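Local coordinates for glycerate dehydrogenase related protein (Thermoplasma acidophilum, PDB 3GVX) that probably reduces 2-oxo acids such as glyoxylate or hydroxypyruvate with NAD(P)H, as a member of the D-isomer specific 2-hydroxyacid dehydrogenase family, at residues 90-95 / 251-256; 229-232 / 236-239; 131-136 / 178-183; 84-89 / 138-143; 169-174 / 201-206. All coordinates share one frame; numbering follows the deposited sequence.

Interaction 1. Residues 90-95 / 251-256; sequences FALLLA and ILSPHV. With K (potassium ion), chain D.
Ile251 spreads its two branches over one side of helix 79-97. Ile251 CG2 meets Leu92 CD2 at 3.9 Å. The longer branch reaches further along the helix, where Ile251 CD1 lies 4.0 Å from Ala95 CB. The first torsion of Ile251 (-57°) sets CG2 anti to the backbone N and so divides the branches between the two helix residues. The side chains of Leu92 and Ile251 run past each other in opposite directions. Leu232 of the adjacent strand extends this apolar layer.

The polar part lies beside it. Ser253 OG is 4.3 Å from Leu92 CD1, and its bonds go to Asp234 OD1 and His88 NE2. No hydrogen bond joins the two segments directly.

Metal binding closes the segment. After the inverse gamma turn centred on Pro254, Val256 O binds a potassium ion at 3.0 Å, and water 1 is 2.6 Å from the same ion. His88 ND1, Ala257 O and Thr117 OG1 of the second subunit also bind the ion.

Between 90-95 and 251-256 the contact is thus apolar. Just beside it, the bond from Ser253 OG to His88 NE2 and the shared potassium ion add polar links to the same helix.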
# COMPACT_ATOMS: atom_id res chain seq x y z
N PHE B 90 -2.74 -3.85 -4.41
CA PHE B 90 -3.04 -2.76 -3.51
C PHE B 90 -3.22 -1.46 -4.30
O PHE B 90 -3.99 -0.59 -3.89
CB PHE B 90 -1.97 -2.65 -2.41
CG PHE B 90 -2.33 -3.43 -1.17
CD1 PHE B 90 -3.11 -2.86 -0.17
CD2 PHE B 90 -1.99 -4.76 -1.05
CE1 PHE B 90 -3.54 -3.62 0.92
CE2 PHE B 90 -2.42 -5.52 0.04
CZ PHE B 90 -3.20 -4.95 1.02
N ALA B 91 -2.58 -1.37 -5.46
CA ALA B 91 -2.71 -0.19 -6.31
C ALA B 91 -4.14 -0.05 -6.83
O ALA B 91 -4.70 1.06 -6.85
CB ALA B 91 -1.71 -0.25 -7.47
N LEU B 92 -4.75 -1.16 -7.23
CA LEU B 92 -6.14 -1.15 -7.71
C LEU B 92 -7.07 -0.85 -6.57
O LEU B 92 -7.99 -0.04 -6.66
CB LEU B 92 -6.51 -2.50 -8.30
CG LEU B 92 -5.78 -2.76 -9.60
CD1 LEU B 92 -5.86 -4.23 -9.97
CD2 LEU B 92 -6.37 -1.82 -10.66
N LEU B 93 -6.81 -1.56 -5.48
CA LEU B 93 -7.55 -1.46 -4.25
C LEU B 93 -7.67 -0.01 -3.77
O LEU B 93 -8.76 0.48 -3.51
CB LEU B 93 -6.86 -2.30 -3.19
CG LEU B 93 -7.80 -3.09 -2.29
CD1 LEU B 93 -7.03 -4.27 -1.71
CD2 LEU B 93 -8.41 -2.18 -1.23
N LEU B 94 -6.52 0.65 -3.65
CA LEU B 94 -6.47 2.04 -3.20
C LEU B 94 -7.00 3.04 -4.24
O LEU B 94 -7.50 4.09 -3.88
CB LEU B 94 -5.04 2.40 -2.78
CG LEU B 94 -4.58 1.68 -1.51
CD1 LEU B 94 -3.07 1.82 -1.36
CD2 LEU B 94 -5.32 2.25 -0.30
N ALA B 95 -6.87 2.70 -5.52
CA ALA B 95 -7.36 3.58 -6.58
C ALA B 95 -8.85 3.77 -6.38
O ALA B 95 -9.35 4.88 -6.45
CB ALA B 95 -7.09 2.97 -7.96
N ILE B 251 -12.28 -1.18 -12.42
CA ILE B 251 -11.02 -0.56 -12.77
C ILE B 251 -10.26 -1.76 -13.28
O ILE B 251 -10.19 -2.80 -12.62
CB ILE B 251 -10.26 0.04 -11.57
CG1 ILE B 251 -11.14 1.05 -10.84
CG2 ILE B 251 -8.99 0.70 -12.05
CD1 ILE B 251 -10.43 1.77 -9.72
N LEU B 252 -9.71 -1.63 -14.47
CA LEU B 252 -9.04 -2.76 -15.09
C LEU B 252 -7.63 -2.49 -15.53
O LEU B 252 -7.23 -1.35 -15.78
CB LEU B 252 -9.83 -3.21 -16.32
CG LEU B 252 -11.33 -3.45 -16.15
CD1 LEU B 252 -11.99 -3.57 -17.53
CD2 LEU B 252 -11.56 -4.70 -15.30
N SER B 253 -6.86 -3.56 -15.62
CA SER B 253 -5.50 -3.46 -16.09
C SER B 253 -5.22 -4.70 -16.96
O SER B 253 -5.75 -5.77 -16.71
CB SER B 253 -4.50 -3.34 -14.93
OG SER B 253 -4.58 -4.42 -14.03
N PRO B 254 -4.39 -4.54 -18.00
CA PRO B 254 -4.00 -5.58 -18.96
C PRO B 254 -2.98 -6.67 -18.54
O PRO B 254 -1.92 -6.79 -19.14
CB PRO B 254 -3.51 -4.75 -20.15
CG PRO B 254 -2.91 -3.55 -19.48
CD PRO B 254 -3.94 -3.21 -18.45
N HIS B 255 -3.32 -7.47 -17.53
CA HIS B 255 -2.44 -8.56 -17.12
C HIS B 255 -1.00 -8.09 -16.94
O HIS B 255 -0.07 -8.71 -17.46
CB HIS B 255 -2.47 -9.64 -18.21
CG HIS B 255 -2.28 -11.03 -17.71
ND1 HIS B 255 -3.26 -11.99 -17.82
CD2 HIS B 255 -1.24 -11.61 -17.06
CE1 HIS B 255 -2.84 -13.11 -17.25
NE2 HIS B 255 -1.62 -12.90 -16.79
N VAL B 256 -0.81 -6.99 -16.20
CA VAL B 256 0.52 -6.44 -15.96
C VAL B 256 0.92 -6.51 -14.49
O VAL B 256 1.96 -5.99 -14.11
CB VAL B 256 0.61 -4.97 -16.40
CG1 VAL B 256 0.51 -4.83 -17.93
CG2 VAL B 256 -0.50 -4.18 -15.70
K K D . 1.95 -4.13 -11.76
O HOH W 1 3.22 -4.18 -9.52

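Interaction 2. Residues 229-232 / 236-239; sequences VWYL and WWNE
The chain runs through strand 230-233 of the seven-stranded parallel sheet into the irregular segment 236-239; three residues separate 229-232 from 236-239. No backbone hydrogen bond joins the two segments, and the contact is made by three aromatic side chains.

Tyr231 is central. A first torsion of -179° extends its ring away from its own backbone N, toward the two tryptophans. Trp236 CZ3 approaches the edge of the tyrosine ring, 4.4 Å from Tyr231 CE2. Trp237 CH2 comes obliquely within 4.2 Å of Tyr231 CE2. The tryptophans also overlap each other: Trp237 CZ3 lies 3.4 Å above the Trp236 ring plane, offset toward its rim.

The polar ends are tied down elsewhere. Tyr231 OH bonds to Asn207 ND2, Trp237 NE1 to Val214 O, and Trp236 NE1 weakly to Thr243 O. Within the loop, Trp236 N donates to Glu239 OE2 at 2.9 Å with a bent angle of 140°. Glu239 OE1 makes a weak bond to His255 ND1, consistent with the His-Glu pair of this enzyme family.

The contact is therefore a buried aromatic cluster whose hydroxyl and indole N-H groups still find partners, next to a loop that carries Glu239.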
# COMPACT_ATOMS: atom_id res chain seq x y z
N VAL B 229 -21.07 -2.70 -5.63
CA VAL B 229 -19.94 -3.61 -5.74
C VAL B 229 -19.05 -3.27 -6.92
O VAL B 229 -19.53 -2.96 -8.01
CB VAL B 229 -20.43 -5.08 -5.87
CG1 VAL B 229 -19.23 -6.01 -6.08
CG2 VAL B 229 -21.22 -5.47 -4.63
N TRP B 230 -17.75 -3.31 -6.68
CA TRP B 230 -16.80 -3.01 -7.73
C TRP B 230 -15.98 -4.23 -8.02
O TRP B 230 -15.78 -5.09 -7.18
CB TRP B 230 -15.90 -1.83 -7.35
CG TRP B 230 -16.54 -0.53 -7.60
CD1 TRP B 230 -17.70 -0.08 -7.04
CD2 TRP B 230 -16.11 0.50 -8.50
NE1 TRP B 230 -18.02 1.16 -7.53
CE2 TRP B 230 -17.05 1.54 -8.42
CE3 TRP B 230 -15.00 0.64 -9.35
CZ2 TRP B 230 -16.93 2.72 -9.18
CZ3 TRP B 230 -14.89 1.82 -10.10
CH2 TRP B 230 -15.84 2.84 -10.00
N TYR B 231 -15.50 -4.28 -9.25
CA TYR B 231 -14.69 -5.39 -9.68
C TYR B 231 -13.42 -4.82 -10.26
O TYR B 231 -13.45 -4.16 -11.29
CB TYR B 231 -15.44 -6.21 -10.72
CG TYR B 231 -14.68 -7.42 -11.21
CD1 TYR B 231 -14.26 -8.41 -10.32
CD2 TYR B 231 -14.39 -7.59 -12.56
CE1 TYR B 231 -13.57 -9.53 -10.77
CE2 TYR B 231 -13.70 -8.71 -13.03
CZ TYR B 231 -13.30 -9.68 -12.13
OH TYR B 231 -12.65 -10.81 -12.58
N LEU B 232 -12.31 -5.04 -9.58
CA LEU B 232 -11.03 -4.54 -10.07
C LEU B 232 -10.25 -5.74 -10.54
O LEU B 232 -9.99 -6.67 -9.78
CB LEU B 232 -10.28 -3.84 -8.95
CG LEU B 232 -11.19 -2.96 -8.09
CD1 LEU B 232 -10.35 -2.40 -6.96
CD2 LEU B 232 -11.86 -1.85 -8.93
N TRP B 236 -8.73 -10.26 -17.88
CA TRP B 236 -10.04 -10.26 -18.51
C TRP B 236 -10.24 -11.54 -19.31
O TRP B 236 -9.27 -12.22 -19.63
CB TRP B 236 -10.16 -9.02 -19.39
CG TRP B 236 -11.55 -8.74 -19.73
CD1 TRP B 236 -12.18 -9.06 -20.89
CD2 TRP B 236 -12.53 -8.10 -18.90
NE1 TRP B 236 -13.48 -8.67 -20.85
CE2 TRP B 236 -13.73 -8.08 -19.64
CE3 TRP B 236 -12.51 -7.56 -17.61
CZ2 TRP B 236 -14.91 -7.53 -19.14
CZ3 TRP B 236 -13.68 -7.02 -17.12
CH2 TRP B 236 -14.87 -7.01 -17.88
N TRP B 237 -11.48 -11.88 -19.63
CA TRP B 237 -11.67 -13.09 -20.40
C TRP B 237 -11.18 -12.89 -21.83
O TRP B 237 -11.22 -11.78 -22.38
CB TRP B 237 -13.14 -13.53 -20.39
CG TRP B 237 -13.69 -13.71 -19.01
CD1 TRP B 237 -13.80 -14.87 -18.31
CD2 TRP B 237 -14.18 -12.67 -18.17
NE1 TRP B 237 -14.34 -14.62 -17.07
CE2 TRP B 237 -14.59 -13.28 -16.96
CE3 TRP B 237 -14.34 -11.29 -18.31
CZ2 TRP B 237 -15.13 -12.55 -15.90
CZ3 TRP B 237 -14.87 -10.56 -17.26
CH2 TRP B 237 -15.26 -11.20 -16.06
N ASN B 238 -10.70 -14.00 -22.38
CA ASN B 238 -10.16 -14.10 -23.72
C ASN B 238 -8.79 -13.46 -23.81
O ASN B 238 -7.80 -14.17 -23.86
CB ASN B 238 -11.13 -13.55 -24.76
CG ASN B 238 -12.49 -14.24 -24.68
OD1 ASN B 238 -12.57 -15.43 -24.36
ND2 ASN B 238 -13.55 -13.49 -24.97
N GLU B 239 -8.71 -12.13 -23.80
CA GLU B 239 -7.39 -11.49 -23.89
C GLU B 239 -6.57 -12.07 -25.05
O GLU B 239 -6.27 -13.25 -25.08
CB GLU B 239 -6.57 -11.74 -22.62
CG GLU B 239 -7.00 -11.03 -21.36
CD GLU B 239 -6.06 -11.38 -20.21
OE1 GLU B 239 -4.83 -11.37 -20.43
OE2 GLU B 239 -6.53 -11.66 -19.09

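Interaction 3. Residues 131-136 / 178-183; sequences GGIGRR and LIAIPL
Ile133 lays its CG2 methyl on the methyl of Ala180, with 3.9 Å between Ile133 CG2 and Ala180 CB. With chi1 at -64°, CG1 of Ile133 takes the place beside the backbone N, and CG2 is the branch turned to Ala180. Ala180 follows directly on strand 176-179, and its CB is directed at the first turn of helix 132-143. The next residue of that turn comes close as well: Gly134 N is 4.5 Å from Ala180 CB. The CA atoms of Gly134 and Ala180 are 6.2 Å apart, a short spacing between helix and strand end.

Water 2 makes the polar link. It accepts from Gly131 N at 2.7 Å and from Gly134 N at 3.0 Å. It donates to Ala180 O at 2.9 Å. No direct hydrogen bond joins the segments. One water ties two amides of the glycine-rich turn to a carbonyl just past the strand. Gly131 is the N-cap of the helix. Gly129, Gly131 and Gly134 fit the GxGxxG pattern of Rossmann dinucleotide-binding domains, in which a structural water at this place is well known. NAD(P) probably binds at this turn. In this crystal the backbone of Gly132 and Ile133 is bonded to His289 and His290 of the chain's own C-terminal polyhistidine tag.

Helix 79-97 covers the contact, with Val85 against Ile133 and Ala89 against Leu178. Strand 176-179 lies in the parallel sheet between strands 124-128 and 204-207.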
# COMPACT_ATOMS: atom_id res chain seq x y z
N GLY B 131 -1.63 -18.69 -1.60
CA GLY B 131 -0.32 -19.05 -2.08
C GLY B 131 0.69 -17.90 -1.95
O GLY B 131 0.56 -17.05 -1.06
N GLY B 132 1.70 -17.91 -2.81
CA GLY B 132 2.71 -16.87 -2.78
C GLY B 132 2.14 -15.47 -2.86
O GLY B 132 2.57 -14.57 -2.15
N ILE B 133 1.14 -15.29 -3.71
CA ILE B 133 0.51 -14.00 -3.86
C ILE B 133 -0.34 -13.65 -2.65
O ILE B 133 -0.25 -12.56 -2.11
CB ILE B 133 -0.33 -13.97 -5.13
CG1 ILE B 133 0.60 -14.15 -6.34
CG2 ILE B 133 -1.18 -12.70 -5.17
CD1 ILE B 133 -0.10 -14.21 -7.67
N GLY B 134 -1.14 -14.61 -2.22
CA GLY B 134 -1.98 -14.40 -1.06
C GLY B 134 -1.18 -14.11 0.19
O GLY B 134 -1.62 -13.33 1.04
N ARG B 135 -0.02 -14.74 0.33
CA ARG B 135 0.82 -14.52 1.50
C ARG B 135 1.43 -13.13 1.51
O ARG B 135 1.47 -12.48 2.53
CB ARG B 135 1.91 -15.59 1.59
CG ARG B 135 1.34 -16.97 1.89
CD ARG B 135 2.30 -18.12 1.64
NE ARG B 135 1.55 -19.37 1.62
CZ ARG B 135 1.36 -20.18 2.66
NH1 ARG B 135 1.89 -19.89 3.83
NH2 ARG B 135 0.60 -21.26 2.52
N ARG B 136 1.88 -12.70 0.34
CA ARG B 136 2.47 -11.39 0.18
C ARG B 136 1.41 -10.30 0.36
O ARG B 136 1.67 -9.27 0.94
CB ARG B 136 3.13 -11.27 -1.19
CG ARG B 136 3.88 -9.98 -1.40
CD ARG B 136 4.96 -9.75 -0.35
NE ARG B 136 5.61 -8.46 -0.55
CZ ARG B 136 6.63 -7.98 0.15
NH1 ARG B 136 7.16 -8.69 1.14
NH2 ARG B 136 7.12 -6.79 -0.15
N LEU B 178 -9.91 -10.65 -2.42
CA LEU B 178 -8.89 -10.77 -3.43
C LEU B 178 -8.87 -12.19 -3.97
O LEU B 178 -8.84 -13.16 -3.22
CB LEU B 178 -7.52 -10.44 -2.86
CG LEU B 178 -6.52 -10.60 -4.01
CD1 LEU B 178 -6.09 -9.23 -4.53
CD2 LEU B 178 -5.36 -11.46 -3.53
N ILE B 179 -8.89 -12.31 -5.29
CA ILE B 179 -8.85 -13.62 -5.88
C ILE B 179 -7.45 -13.90 -6.37
O ILE B 179 -6.94 -13.23 -7.26
CB ILE B 179 -9.84 -13.75 -7.04
CG1 ILE B 179 -11.24 -13.40 -6.54
CG2 ILE B 179 -9.78 -15.18 -7.59
CD1 ILE B 179 -12.22 -13.09 -7.63
N ALA B 180 -6.83 -14.88 -5.75
CA ALA B 180 -5.48 -15.28 -6.10
C ALA B 180 -5.42 -16.80 -5.99
O ALA B 180 -4.62 -17.35 -5.25
CB ALA B 180 -4.52 -14.63 -5.17
N ILE B 181 -6.29 -17.47 -6.73
CA ILE B 181 -6.36 -18.92 -6.70
C ILE B 181 -6.12 -19.49 -8.09
O ILE B 181 -6.52 -18.90 -9.09
CB ILE B 181 -7.74 -19.36 -6.15
CG1 ILE B 181 -7.67 -20.79 -5.60
CG2 ILE B 181 -8.80 -19.21 -7.25
CD1 ILE B 181 -8.80 -21.12 -4.66
N PRO B 182 -5.44 -20.64 -8.18
CA PRO B 182 -5.16 -21.27 -9.47
C PRO B 182 -6.43 -21.73 -10.18
O PRO B 182 -7.41 -22.14 -9.55
CB PRO B 182 -4.25 -22.44 -9.10
CG PRO B 182 -3.57 -21.94 -7.87
CD PRO B 182 -4.70 -21.32 -7.11
N LEU B 183 -6.40 -21.65 -11.50
CA LEU B 183 -7.52 -22.04 -12.33
C LEU B 183 -7.46 -23.54 -12.60
O LEU B 183 -6.56 -24.03 -13.29
CB LEU B 183 -7.48 -21.26 -13.64
CG LEU B 183 -8.33 -21.76 -14.81
CD1 LEU B 183 -9.83 -21.58 -14.55
CD2 LEU B 183 -7.87 -20.99 -16.03
O HOH W 2 -2.17 -17.07 -3.68

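Interaction 4. Residues 84-89 / 138-143; sequences SVAEHA and AHLAKA. With K (potassium ion), chain D.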
# COMPACT_ATOMS: atom_id res chain seq x y z
N SER B 84 5.50 -8.23 -6.81
CA SER B 84 4.96 -7.36 -7.84
C SER B 84 3.46 -7.45 -7.90
O SER B 84 2.79 -6.44 -7.99
CB SER B 84 5.56 -7.73 -9.19
OG SER B 84 5.08 -6.88 -10.21
N VAL B 85 2.92 -8.66 -7.86
CA VAL B 85 1.47 -8.83 -7.94
C VAL B 85 0.72 -8.25 -6.73
O VAL B 85 -0.35 -7.66 -6.89
CB VAL B 85 1.05 -10.32 -8.13
CG1 VAL B 85 -0.47 -10.44 -8.11
CG2 VAL B 85 1.61 -10.86 -9.45
N ALA B 86 1.28 -8.42 -5.54
CA ALA B 86 0.66 -7.89 -4.33
C ALA B 86 0.62 -6.36 -4.41
O ALA B 86 -0.37 -5.75 -4.01
CB ALA B 86 1.41 -8.35 -3.09
N GLU B 87 1.69 -5.77 -4.93
CA GLU B 87 1.77 -4.31 -5.08
C GLU B 87 0.75 -3.80 -6.08
O GLU B 87 0.18 -2.73 -5.90
CB GLU B 87 3.16 -3.87 -5.54
CG GLU B 87 4.22 -3.82 -4.48
CD GLU B 87 5.52 -3.21 -5.01
OE1 GLU B 87 5.47 -2.45 -5.99
OE2 GLU B 87 6.60 -3.49 -4.46
N HIS B 88 0.53 -4.57 -7.13
CA HIS B 88 -0.44 -4.16 -8.14
C HIS B 88 -1.85 -4.27 -7.60
O HIS B 88 -2.71 -3.47 -7.96
CB HIS B 88 -0.34 -5.02 -9.41
CG HIS B 88 -1.13 -4.47 -10.54
ND1 HIS B 88 -0.65 -3.50 -11.38
CD2 HIS B 88 -2.41 -4.70 -10.93
CE1 HIS B 88 -1.59 -3.15 -12.24
NE2 HIS B 88 -2.66 -3.86 -11.99
N ALA B 89 -2.08 -5.25 -6.74
CA ALA B 89 -3.39 -5.45 -6.13
C ALA B 89 -3.72 -4.30 -5.18
O ALA B 89 -4.84 -3.81 -5.16
CB ALA B 89 -3.44 -6.79 -5.41
N ALA B 138 -1.29 -10.57 2.13
CA ALA B 138 -1.61 -10.57 3.55
C ALA B 138 -0.55 -9.86 4.41
O ALA B 138 -0.88 -9.30 5.45
CB ALA B 138 -1.80 -12.01 4.04
N HIS B 139 0.70 -9.87 3.96
CA HIS B 139 1.79 -9.20 4.67
C HIS B 139 1.55 -7.70 4.56
O HIS B 139 1.68 -6.98 5.53
CB HIS B 139 3.15 -9.61 4.07
CG HIS B 139 4.23 -8.58 4.22
ND1 HIS B 139 5.03 -8.48 5.33
CD2 HIS B 139 4.65 -7.62 3.36
CE1 HIS B 139 5.91 -7.51 5.15
NE2 HIS B 139 5.70 -6.97 3.97
N LEU B 140 1.16 -7.25 3.37
CA LEU B 140 0.87 -5.83 3.16
C LEU B 140 -0.41 -5.43 3.91
O LEU B 140 -0.48 -4.38 4.53
CB LEU B 140 0.71 -5.52 1.67
CG LEU B 140 1.94 -5.71 0.78
CD1 LEU B 140 1.54 -5.37 -0.66
CD2 LEU B 140 3.10 -4.83 1.27
N ALA B 141 -1.42 -6.30 3.86
CA ALA B 141 -2.68 -6.05 4.55
C ALA B 141 -2.51 -5.86 6.05
O ALA B 141 -3.14 -4.98 6.64
CB ALA B 141 -3.69 -7.17 4.24
N LYS B 142 -1.66 -6.67 6.67
CA LYS B 142 -1.40 -6.55 8.10
C LYS B 142 -0.75 -5.21 8.38
O LYS B 142 -1.04 -4.58 9.38
CB LYS B 142 -0.49 -7.69 8.62
CG LYS B 142 -1.08 -9.08 8.44
CD LYS B 142 -2.49 -9.19 9.00
CE LYS B 142 -2.57 -8.86 10.49
NZ LYS B 142 -3.99 -8.89 10.97
N ALA B 143 0.14 -4.79 7.50
CA ALA B 143 0.81 -3.51 7.66
C ALA B 143 -0.20 -2.36 7.60
O ALA B 143 -0.10 -1.40 8.35
CB ALA B 143 1.87 -3.34 6.59
K K D . 1.95 -4.13 -11.76
O HOH W 1 3.22 -4.18 -9.52
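This is a helix-helix contact, Ala86 against Leu140, that lies beside a potassium site and the subunit interface. Helix 79-97 contributes to both. Leu140 of helix 132-143 points its CD1 methyl at the other helix, and Leu140 CD1 touches Ala86 CB at 3.8 Å. Leu140 CD1 also sits 3.9 Å from Ala86 O and 4.3 Å from Glu87 N, so it rests on the backbone as well as on the methyl group. The nearest CA atoms, those of Ala86 and Leu140, are 7.8 Å apart.

Glu87 meets the leucine through its backbone N; its side chain leaves for the second subunit. There OE1 takes a salt bridge from Lys98 NZ and a bond from Leu120 N, and OE2 a bond from Tyr121 N of that subunit.

His88 leaves another side of the same helix. Its first torsion (-169°) places the ring beside the carbonyl carbon and brings His88 ND1 to 2.7 Å from the potassium ion. The ion is tilted about 34° out of the ring plane.

The contact itself is buried and made by a methyl against a methyl and backbone atoms, with no hydrogen bond across. Polar groups are handled next to it: a carboxylate is held by three donors from the partner subunit, while on the imidazole ND1 reaches the ion and NE2 bonds to Ser253 OG.

Interaction 5. Residues 169-174 / 201-206; sequences DLFRQS and KNLTIV
Helix 167-172 and the residues after it lie over Leu203 and the strand 204-207 that follows it, with the CA atoms of Ser174 and Leu203 7.5 Å apart. This is helix-on-sheet packing of the Rossmann-type domain: the helix leads into strand 176-179, which neighbours strand 204-207 in the parallel sheet.

Phe171 and Leu203 carry the contact. The CD2 and CE2 atoms of the phenylalanine ring meet two aliphatic groups. Phe171 CE2 is 3.8 Å from Ile205 CD1, and Phe171 CD2 is 4.0 Å from Leu203 CD2. Both partners approach the ring obliquely, and both side chains cross that of Phe171 at about a right angle. Leu203 stretches out from its own nitrogen (chi1 167°) and divides its methyls. Leu203 CD2 goes to the ring, while Leu203 CD1 lies 3.9 Å from Ser174 O. Leu195 and Leu196 of helix 193-196 also pack on Phe171.

The turn that brings Ser174 here is held by Leu170 O. Gln173 N bonds to Leu170 O at 3.0 Å. Ser174 OG donates to Leu170 O at 2.7 Å, from 44° out of the carbonyl plane and from the opposite face.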
# COMPACT_ATOMS: atom_id res chain seq x y z
N ASP B 169 -18.56 -18.36 2.79
CA ASP B 169 -18.28 -17.93 4.16
C ASP B 169 -17.24 -16.80 4.15
O ASP B 169 -17.31 -15.89 4.97
CB ASP B 169 -17.79 -19.11 5.00
CG ASP B 169 -17.32 -18.69 6.39
OD1 ASP B 169 -18.03 -17.91 7.06
OD2 ASP B 169 -16.25 -19.15 6.83
N LEU B 170 -16.30 -16.87 3.22
CA LEU B 170 -15.27 -15.84 3.09
C LEU B 170 -15.91 -14.52 2.67
O LEU B 170 -15.67 -13.49 3.29
CB LEU B 170 -14.20 -16.25 2.07
CG LEU B 170 -13.04 -15.27 1.87
CD1 LEU B 170 -11.93 -15.51 2.90
CD2 LEU B 170 -12.52 -15.44 0.46
N PHE B 171 -16.72 -14.55 1.63
CA PHE B 171 -17.41 -13.34 1.16
C PHE B 171 -18.23 -12.72 2.28
O PHE B 171 -18.31 -11.50 2.40
CB PHE B 171 -18.34 -13.65 -0.02
CG PHE B 171 -17.64 -13.64 -1.35
CD1 PHE B 171 -16.58 -14.50 -1.60
CD2 PHE B 171 -18.01 -12.74 -2.34
CE1 PHE B 171 -15.89 -14.45 -2.81
CE2 PHE B 171 -17.32 -12.69 -3.56
CZ PHE B 171 -16.26 -13.55 -3.79
N ARG B 172 -18.81 -13.56 3.12
CA ARG B 172 -19.63 -13.09 4.21
C ARG B 172 -18.88 -12.32 5.29
O ARG B 172 -19.47 -11.50 5.98
CB ARG B 172 -20.38 -14.26 4.85
CG ARG B 172 -21.58 -14.75 4.06
CD ARG B 172 -22.55 -15.43 5.01
NE ARG B 172 -22.07 -16.74 5.44
CZ ARG B 172 -22.14 -17.84 4.71
NH1 ARG B 172 -22.67 -17.80 3.50
NH2 ARG B 172 -21.68 -19.00 5.19
N GLN B 173 -17.59 -12.58 5.43
CA GLN B 173 -16.78 -11.91 6.44
C GLN B 173 -15.87 -10.86 5.84
O GLN B 173 -15.04 -10.29 6.54
CB GLN B 173 -15.91 -12.92 7.18
CG GLN B 173 -16.65 -14.06 7.83
CD GLN B 173 -15.70 -15.03 8.50
OE1 GLN B 173 -15.05 -14.69 9.49
NE2 GLN B 173 -15.60 -16.24 7.96
N SER B 174 -16.01 -10.60 4.54
CA SER B 174 -15.12 -9.66 3.87
C SER B 174 -15.68 -8.33 3.35
O SER B 174 -16.82 -8.26 2.88
CB SER B 174 -14.41 -10.38 2.72
OG SER B 174 -13.82 -11.57 3.18
N LYS B 201 -22.36 -5.14 1.65
CA LYS B 201 -22.60 -3.88 0.97
C LYS B 201 -21.25 -3.20 0.72
O LYS B 201 -20.40 -3.15 1.60
CB LYS B 201 -23.50 -3.00 1.84
CG LYS B 201 -24.65 -2.34 1.08
CD LYS B 201 -25.59 -3.38 0.43
CE LYS B 201 -26.79 -2.72 -0.25
NZ LYS B 201 -26.81 -2.92 -1.72
N ASN B 202 -21.06 -2.71 -0.50
CA ASN B 202 -19.84 -2.01 -0.91
C ASN B 202 -18.60 -2.87 -1.07
O ASN B 202 -17.47 -2.37 -1.03
CB ASN B 202 -19.53 -0.87 0.06
CG ASN B 202 -20.61 0.16 0.09
OD1 ASN B 202 -21.15 0.56 -0.94
ND2 ASN B 202 -20.95 0.61 1.28
N LEU B 203 -18.81 -4.16 -1.28
CA LEU B 203 -17.72 -5.09 -1.44
C LEU B 203 -16.90 -4.71 -2.66
O LEU B 203 -17.45 -4.29 -3.68
CB LEU B 203 -18.25 -6.51 -1.61
CG LEU B 203 -17.16 -7.47 -2.11
CD1 LEU B 203 -16.16 -7.79 -0.97
CD2 LEU B 203 -17.83 -8.73 -2.64
N THR B 204 -15.59 -4.84 -2.54
CA THR B 204 -14.68 -4.57 -3.64
C THR B 204 -13.97 -5.88 -3.92
O THR B 204 -13.40 -6.51 -3.03
CB THR B 204 -13.64 -3.50 -3.28
OG1 THR B 204 -14.31 -2.28 -2.95
CG2 THR B 204 -12.70 -3.26 -4.46
N ILE B 205 -14.03 -6.29 -5.18
CA ILE B 205 -13.40 -7.52 -5.57
C ILE B 205 -12.19 -7.25 -6.43
O ILE B 205 -12.24 -6.44 -7.35
CB ILE B 205 -14.39 -8.41 -6.31
CG1 ILE B 205 -15.63 -8.59 -5.43
CG2 ILE B 205 -13.72 -9.72 -6.69
CD1 ILE B 205 -16.54 -9.73 -5.79
N VAL B 206 -11.10 -7.90 -6.09
CA VAL B 206 -9.88 -7.73 -6.84
C VAL B 206 -9.45 -9.08 -7.40
O VAL B 206 -9.31 -10.06 -6.68
CB VAL B 206 -8.76 -7.19 -5.94
CG1 VAL B 206 -7.62 -6.67 -6.79
CG2 VAL B 206 -9.32 -6.12 -4.99

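The seven-stranded parallel sheet joins four of the contacts. Ile179 N meets Val206 O at 2.7 Å between interactions 3 and 5, and Leu232 N meets Ile205 O at 2.6 Å between interactions 5 and 2. Strand 250-252 of interaction 1 lies next to 230-233 of interaction 2. Helix 79-97 is shared by interactions 1 and 4, which touch the same potassium ion and the second subunit, and helix 132-143 by interactions 3 and 4. Ser253 OG and His88 NE2, 2.9 Å apart, couple 1 to 4. The probable active site falls between 1 and 2, where His255 ND1 and Glu239 OE1 make a weak bond, 3.1 Å. The centres of interactions 3 and 1 are about 15 Å apart.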